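Local coordinates for protein beta-L-arabinobiosidase (Bacteroides thetaiotaomicron, PDB 5MQR) that probably cleaves beta-L-arabinose-containing units from plant pectin and may also have exo-alpha-sialidase activity, at residues 820-831 / 887-896. Residues are numbered along the deposited sequence; the frame is centred on the assembly and turned at random.
Sequences PTINSYMYGNAK and IGYIPWYFNL
Tyr827 and Leu896 meet because each sets its CG anti to its backbone N (chi1 170° and -173°), which lays the leucine side chain over one face of the tyrosine ring. This CH-pi contact, with Leu896 CG 3.9 Å from the ring centroid and 12° off the normal, illustrates how a Schellman motif can dock a short helix on a longer one in the mainly helical MGH1-like glycoside hydrolase domain. The motif ends the short, weakly bonded helix as Asn895 turns at positive phi: Leu896 N bonds to Pro891 O and Asn895 N to Trp892 O, and Phe894 N reaches Pro891 O from the opposite face of its plane. The turn also presents Phe894, whose ring lies over the backbone of helix 820-831, with Ser824 O above one face and Gly828 CA, bare of a side chain, 3.6 Å from Phe894 CD1. Phe894 CE2 meets the edge of the Tyr825 ring, whose hydroxyl is bonded to Gln953 of helix 948-964. Farther along, Ile890 enters a hole formed by Pro820, Thr821, Ser824 and Tyr825, CG2 resting 3.6 Å from Ser824 CB. Ser824 OG faces the Pro891 ring but bonds to Pro820 O (2.8 Å), in the carbonyl plane. Replacing Tyr827 with an alanine would probably leave Leu896 without its aromatic bed and deprive the bridging water of one of its partners. That water lies at the ring edge, 2.7 Å from Tyr827 OH, and donates to Asn895 O; Lys831 NZ bonds weakly to it and, at 3.2 Å, to Phe894 O.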
ATOM      1  N   PRO A 820       6.067   6.820 -45.599  1.00 31.81           N
ATOM      2  CA  PRO A 820       6.597   7.234 -44.283  1.00 31.92           C
ATOM      3  C   PRO A 820       6.840   6.097 -43.312  1.00 30.88           C
ATOM      4  O   PRO A 820       7.412   6.347 -42.261  1.00 31.08           O
ATOM      5  CB  PRO A 820       5.521   8.184 -43.735  1.00 31.88           C
ATOM      6  CG  PRO A 820       4.289   7.806 -44.464  1.00 32.06           C
ATOM      7  CD  PRO A 820       4.764   7.451 -45.849  1.00 32.12           C
ATOM      8  N   THR A 821       6.395   4.880 -43.649  1.00 30.13           N
ATOM      9  CA  THR A 821       6.824   3.665 -42.961  1.00 29.12           C
ATOM     10  C   THR A 821       8.346   3.523 -42.942  1.00 29.13           C
ATOM     11  O   THR A 821       8.990   3.780 -41.911  1.00 28.84           O
ATOM     12  CB  THR A 821       6.256   2.402 -43.624  1.00 29.17           C
ATOM     13  OG1 THR A 821       6.465   2.483 -45.044  1.00 29.39           O
ATOM     14  CG2 THR A 821       4.768   2.244 -43.312  1.00 28.91           C
ATOM     15  N   ILE A 822       8.916   3.123 -44.079  1.00 29.05           N
ATOM     16  CA  ILE A 822      10.339   2.748 -44.130  1.00 28.70           C
ATOM     17  C   ILE A 822      11.255   3.943 -43.842  1.00 28.69           C
ATOM     18  O   ILE A 822      12.286   3.779 -43.207  1.00 28.58           O
ATOM     19  CB  ILE A 822      10.737   2.010 -45.437  1.00 28.86           C
ATOM     20  CG1 ILE A 822      12.218   1.609 -45.386  1.00 29.22           C
ATOM     21  CG2 ILE A 822      10.487   2.865 -46.664  1.00 29.66           C
ATOM     22  CD1 ILE A 822      12.618   0.499 -46.339  1.00 29.51           C
ATOM     23  N   ASN A 823      10.862   5.142 -44.261  1.00 28.79           N
ATOM     24  CA  ASN A 823      11.649   6.345 -43.949  1.00 29.28           C
ATOM     25  C   ASN A 823      11.733   6.667 -42.448  1.00 28.95           C
ATOM     26  O   ASN A 823      12.805   7.023 -41.972  1.00 29.70           O
ATOM     27  CB  ASN A 823      11.177   7.552 -44.754  1.00 29.69           C
ATOM     28  CG  ASN A 823      11.581   7.443 -46.208  1.00 30.33           C
ATOM     29  OD1 ASN A 823      12.770   7.578 -46.524  1.00 30.79           O
ATOM     30  ND2 ASN A 823      10.616   7.130 -47.097  1.00 29.98           N
ATOM     31  N   SER A 824      10.631   6.530 -41.718  1.00 27.74           N
ATOM     32  CA  SER A 824      10.651   6.768 -40.291  1.00 27.31           C
ATOM     33  C   SER A 824      11.421   5.650 -39.591  1.00 26.85           C
ATOM     34  O   SER A 824      12.147   5.899 -38.632  1.00 26.15           O
ATOM     35  CB  SER A 824       9.225   6.837 -39.743  1.00 26.79           C
ATOM     36  OG  SER A 824       8.521   7.932 -40.283  1.00 27.20           O
ATOM     37  N   TYR A 825      11.226   4.418 -40.063  1.00 26.57           N
ATOM     38  CA  TYR A 825      11.895   3.274 -39.481  1.00 26.66           C
ATOM     39  C   TYR A 825      13.420   3.444 -39.577  1.00 26.99           C
ATOM     40  O   TYR A 825      14.149   3.179 -38.620  1.00 26.60           O
ATOM     41  CB  TYR A 825      11.525   1.950 -40.174  1.00 26.53           C
ATOM     42  CG  TYR A 825      10.079   1.498 -40.192  1.00 25.81           C
ATOM     43  CD1 TYR A 825       9.102   2.047 -39.357  1.00 25.48           C
ATOM     44  CD2 TYR A 825       9.709   0.465 -41.029  1.00 25.90           C
ATOM     45  CE1 TYR A 825       7.792   1.602 -39.396  1.00 24.64           C
ATOM     46  CE2 TYR A 825       8.411  -0.001 -41.069  1.00 25.54           C
ATOM     47  CZ  TYR A 825       7.449   0.576 -40.268  1.00 24.92           C
ATOM     48  OH  TYR A 825       6.166   0.084 -40.351  1.00 24.29           O
HETATM   49  N   MSE A 826      13.889   3.880 -40.734  1.00 27.95           N
HETATM   50  CA  MSE A 826      15.323   4.034 -40.965  1.00 28.68           C
HETATM   51  C   MSE A 826      15.814   5.214 -40.175  1.00 28.66           C
HETATM   52  O   MSE A 826      16.900   5.130 -39.588  1.00 28.30           O
HETATM   53  CB  MSE A 826      15.661   4.114 -42.438  1.00 29.88           C
HETATM   54  CG  MSE A 826      15.293   2.802 -43.159  1.00 30.27           C
HETATM   55 SE   MSE A 826      16.264   1.230 -42.503  1.00 30.60          SE
HETATM   56  CE  MSE A 826      18.059   1.643 -43.176  1.00 31.54           C
ATOM     57  N   TYR A 827      15.017   6.290 -40.100  1.00 28.08           N
ATOM     58  CA  TYR A 827      15.332   7.385 -39.172  1.00 28.15           C
ATOM     59  C   TYR A 827      15.569   6.836 -37.756  1.00 28.05           C
ATOM     60  O   TYR A 827      16.611   7.098 -37.139  1.00 28.38           O
ATOM     61  CB  TYR A 827      14.229   8.454 -39.131  1.00 27.56           C
ATOM     62  CG  TYR A 827      14.444   9.425 -38.012  1.00 27.14           C
ATOM     63  CD1 TYR A 827      15.373  10.458 -38.128  1.00 27.69           C
ATOM     64  CD2 TYR A 827      13.762   9.289 -36.806  1.00 26.35           C
ATOM     65  CE1 TYR A 827      15.604  11.347 -37.081  1.00 27.67           C
ATOM     66  CE2 TYR A 827      13.984  10.174 -35.758  1.00 26.59           C
ATOM     67  CZ  TYR A 827      14.900  11.197 -35.896  1.00 27.30           C
ATOM     68  OH  TYR A 827      15.107  12.055 -34.848  1.00 27.83           O
ATOM     69  N   GLY A 828      14.586   6.087 -37.257  1.00 27.58           N
ATOM     70  CA  GLY A 828      14.647   5.450 -35.947  1.00 27.08           C
ATOM     71  C   GLY A 828      15.855   4.549 -35.749  1.00 27.56           C
ATOM     72  O   GLY A 828      16.503   4.606 -34.692  1.00 27.77           O
ATOM     73  N   ASN A 829      16.172   3.737 -36.763  1.00 27.58           N
ATOM     74  CA  ASN A 829      17.314   2.809 -36.676  1.00 27.87           C
ATOM     75  C   ASN A 829      18.625   3.559 -36.635  1.00 28.21           C
ATOM     76  O   ASN A 829      19.508   3.241 -35.837  1.00 27.76           O
ATOM     77  CB  ASN A 829      17.349   1.833 -37.847  1.00 28.16           C
ATOM     78  CG  ASN A 829      16.206   0.852 -37.833  1.00 27.56           C
ATOM     79  OD1 ASN A 829      15.687   0.482 -36.778  1.00 26.74           O
ATOM     80  ND2 ASN A 829      15.815   0.407 -39.021  1.00 27.85           N
ATOM     81  N   ALA A 830      18.723   4.565 -37.490  1.00 28.85           N
ATOM     82  CA  ALA A 830      19.875   5.467 -37.517  1.00 29.78           C
ATOM     83  C   ALA A 830      20.058   6.164 -36.178  1.00 30.05           C
ATOM     84  O   ALA A 830      21.150   6.163 -35.631  1.00 30.21           O
ATOM     85  CB  ALA A 830      19.730   6.484 -38.637  1.00 30.04           C
ATOM     86  N   LYS A 831      18.987   6.727 -35.635  1.00 30.37           N
ATOM     87  CA  LYS A 831      19.075   7.437 -34.364  1.00 30.88           C
ATOM     88  C   LYS A 831      19.535   6.476 -33.263  1.00 29.96           C
ATOM     89  O   LYS A 831      20.385   6.822 -32.451  1.00 30.32           O
ATOM     90  CB  LYS A 831      17.725   8.035 -33.967  1.00 32.06           C
ATOM     91  CG  LYS A 831      17.824   9.375 -33.255  1.00 34.42           C
ATOM     92  CD  LYS A 831      16.811   9.580 -32.134  1.00 35.56           C
ATOM     93  CE  LYS A 831      15.363   9.234 -32.503  1.00 36.29           C
ATOM     94  NZ  LYS A 831      14.542   9.275 -31.251  1.00 36.45           N
ATOM     95  N   ILE A 887      -0.166   5.298 -41.493  1.00 25.90           N
ATOM     96  CA  ILE A 887       1.285   5.338 -41.627  1.00 26.45           C
ATOM     97  C   ILE A 887       1.841   6.752 -41.482  1.00 26.53           C
ATOM     98  O   ILE A 887       2.987   6.906 -41.139  1.00 26.68           O
ATOM     99  CB  ILE A 887       1.835   4.683 -42.919  1.00 27.05           C
ATOM    100  CG1 ILE A 887       1.321   5.374 -44.189  1.00 27.70           C
ATOM    101  CG2 ILE A 887       1.523   3.196 -42.920  1.00 26.87           C
ATOM    102  CD1 ILE A 887       2.094   4.990 -45.453  1.00 28.16           C
ATOM    103  N   GLY A 888       1.022   7.770 -41.722  1.00 26.83           N
ATOM    104  CA  GLY A 888       1.432   9.163 -41.515  1.00 27.11           C
ATOM    105  C   GLY A 888       1.718   9.569 -40.072  1.00 26.58           C
ATOM    106  O   GLY A 888       2.268  10.658 -39.838  1.00 26.94           O
ATOM    107  N   TYR A 889       1.312   8.734 -39.107  1.00 25.27           N
ATOM    108  CA  TYR A 889       1.648   8.961 -37.717  1.00 24.54           C
ATOM    109  C   TYR A 889       2.960   8.310 -37.294  1.00 24.04           C
ATOM    110  O   TYR A 889       3.485   8.674 -36.260  1.00 23.78           O
ATOM    111  CB  TYR A 889       0.513   8.523 -36.792  1.00 24.09           C
ATOM    112  CG  TYR A 889      -0.740   9.378 -36.908  1.00 24.30           C
ATOM    113  CD1 TYR A 889      -0.708  10.764 -36.694  1.00 24.66           C
ATOM    114  CD2 TYR A 889      -1.967   8.794 -37.217  1.00 24.17           C
ATOM    115  CE1 TYR A 889      -1.869  11.527 -36.816  1.00 24.97           C
ATOM    116  CE2 TYR A 889      -3.121   9.546 -37.336  1.00 24.28           C
ATOM    117  CZ  TYR A 889      -3.076  10.900 -37.149  1.00 24.67           C
ATOM    118  OH  TYR A 889      -4.255  11.591 -37.277  1.00 25.02           O
ATOM    119  N   ILE A 890       3.529   7.430 -38.119  1.00 24.18           N
ATOM    120  CA  ILE A 890       4.762   6.696 -37.778  1.00 23.74           C
ATOM    121  C   ILE A 890       5.965   7.613 -37.507  1.00 24.36           C
ATOM    122  O   ILE A 890       6.749   7.303 -36.639  1.00 23.86           O
ATOM    123  CB  ILE A 890       5.092   5.613 -38.822  1.00 23.77           C
ATOM    124  CG1 ILE A 890       3.997   4.536 -38.821  1.00 23.54           C
ATOM    125  CG2 ILE A 890       6.399   4.885 -38.521  1.00 23.68           C
ATOM    126  CD1 ILE A 890       4.138   3.532 -39.957  1.00 23.81           C
ATOM    127  N   PRO A 891       6.085   8.776 -38.176  1.00 25.04           N
ATOM    128  CA  PRO A 891       7.182   9.650 -37.751  1.00 25.55           C
ATOM    129  C   PRO A 891       7.264   9.888 -36.226  1.00 25.17           C
ATOM    130  O   PRO A 891       8.377   9.903 -35.676  1.00 25.30           O
ATOM    131  CB  PRO A 891       6.899  10.950 -38.499  1.00 26.31           C
ATOM    132  CG  PRO A 891       6.200  10.493 -39.744  1.00 26.53           C
ATOM    133  CD  PRO A 891       5.294   9.397 -39.244  1.00 25.71           C
ATOM    134  N   TRP A 892       6.115  10.054 -35.562  1.00 24.30           N
ATOM    135  CA  TRP A 892       6.080  10.239 -34.103  1.00 23.75           C
ATOM    136  C   TRP A 892       6.387   8.980 -33.270  1.00 22.86           C
ATOM    137  O   TRP A 892       6.742   9.090 -32.108  1.00 22.56           O
ATOM    138  CB  TRP A 892       4.739  10.807 -33.648  1.00 23.38           C
ATOM    139  CG  TRP A 892       4.604  12.218 -33.994  1.00 24.15           C
ATOM    140  CD1 TRP A 892       5.136  13.276 -33.326  1.00 24.31           C
ATOM    141  CD2 TRP A 892       3.916  12.755 -35.113  1.00 24.43           C
ATOM    142  NE1 TRP A 892       4.804  14.433 -33.941  1.00 24.78           N
ATOM    143  CE2 TRP A 892       4.042  14.153 -35.039  1.00 24.95           C
ATOM    144  CE3 TRP A 892       3.163  12.193 -36.148  1.00 24.54           C
ATOM    145  CZ2 TRP A 892       3.474  15.009 -35.975  1.00 25.58           C
ATOM    146  CZ3 TRP A 892       2.596  13.046 -37.102  1.00 24.93           C
ATOM    147  CH2 TRP A 892       2.763  14.441 -37.005  1.00 25.65           C
ATOM    148  N   TYR A 893       6.252   7.805 -33.852  1.00 22.52           N
ATOM    149  CA  TYR A 893       6.748   6.565 -33.230  1.00 22.18           C
ATOM    150  C   TYR A 893       8.238   6.667 -32.872  1.00 22.25           C
ATOM    151  O   TYR A 893       8.689   6.043 -31.919  1.00 21.29           O
ATOM    152  CB  TYR A 893       6.501   5.371 -34.169  1.00 21.83           C
ATOM    153  CG  TYR A 893       6.716   4.021 -33.582  1.00 21.04           C
ATOM    154  CD1 TYR A 893       7.979   3.497 -33.495  1.00 21.14           C
ATOM    155  CD2 TYR A 893       5.641   3.229 -33.186  1.00 20.66           C
ATOM    156  CE1 TYR A 893       8.197   2.251 -32.941  1.00 21.05           C
ATOM    157  CE2 TYR A 893       5.837   1.965 -32.660  1.00 20.35           C
ATOM    158  CZ  TYR A 893       7.127   1.475 -32.538  1.00 20.62           C
ATOM    159  OH  TYR A 893       7.379   0.217 -32.022  1.00 20.42           O
ATOM    160  N   PHE A 894       8.988   7.460 -33.633  1.00 22.84           N
ATOM    161  CA  PHE A 894      10.413   7.642 -33.390  1.00 23.18           C
ATOM    162  C   PHE A 894      10.758   9.068 -33.022  1.00 23.68           C
ATOM    163  O   PHE A 894      11.916   9.465 -33.108  1.00 23.96           O
ATOM    164  CB  PHE A 894      11.206   7.195 -34.625  1.00 23.39           C
ATOM    165  CG  PHE A 894      10.842   5.837 -35.101  1.00 23.00           C
ATOM    166  CD1 PHE A 894      11.443   4.714 -34.565  1.00 22.87           C
ATOM    167  CD2 PHE A 894       9.874   5.671 -36.059  1.00 23.09           C
ATOM    168  CE1 PHE A 894      11.080   3.436 -34.988  1.00 22.64           C
ATOM    169  CE2 PHE A 894       9.510   4.404 -36.493  1.00 22.85           C
ATOM    170  CZ  PHE A 894      10.116   3.280 -35.962  1.00 22.53           C
ATOM    171  N   ASN A 895       9.765   9.832 -32.589  1.00 24.17           N
ATOM    172  CA  ASN A 895       9.943  11.260 -32.275  1.00 25.15           C
ATOM    173  C   ASN A 895      10.689  12.030 -33.387  1.00 26.10           C
ATOM    174  O   ASN A 895      11.529  12.880 -33.111  1.00 25.87           O
ATOM    175  CB  ASN A 895      10.657  11.418 -30.920  1.00 25.28           C
ATOM    176  CG  ASN A 895       9.885  10.777 -29.780  1.00 24.73           C
ATOM    177  OD1 ASN A 895       8.844  11.267 -29.376  1.00 25.50           O
ATOM    178  ND2 ASN A 895      10.380   9.679 -29.279  1.00 24.34           N
ATOM    179  N   LEU A 896      10.365  11.713 -34.639  1.00 26.83           N
ATOM    180  CA  LEU A 896      11.027  12.343 -35.778  1.00 28.24           C
ATOM    181  C   LEU A 896      10.701  13.832 -35.918  1.00 29.38           C
ATOM    182  O   LEU A 896      11.619  14.643 -36.067  1.00 30.20           O
ATOM    183  CB  LEU A 896      10.718  11.575 -37.079  1.00 28.04           C
ATOM    184  CG  LEU A 896      11.425  11.962 -38.378  1.00 28.55           C
ATOM    185  CD1 LEU A 896      11.306  10.851 -39.415  1.00 28.46           C
ATOM    186  CD2 LEU A 896      10.865  13.249 -38.957  1.00 29.42           C
TER
HETATM  187  O   HOH W   1      14.021  11.931 -32.338  1.00 39.58           O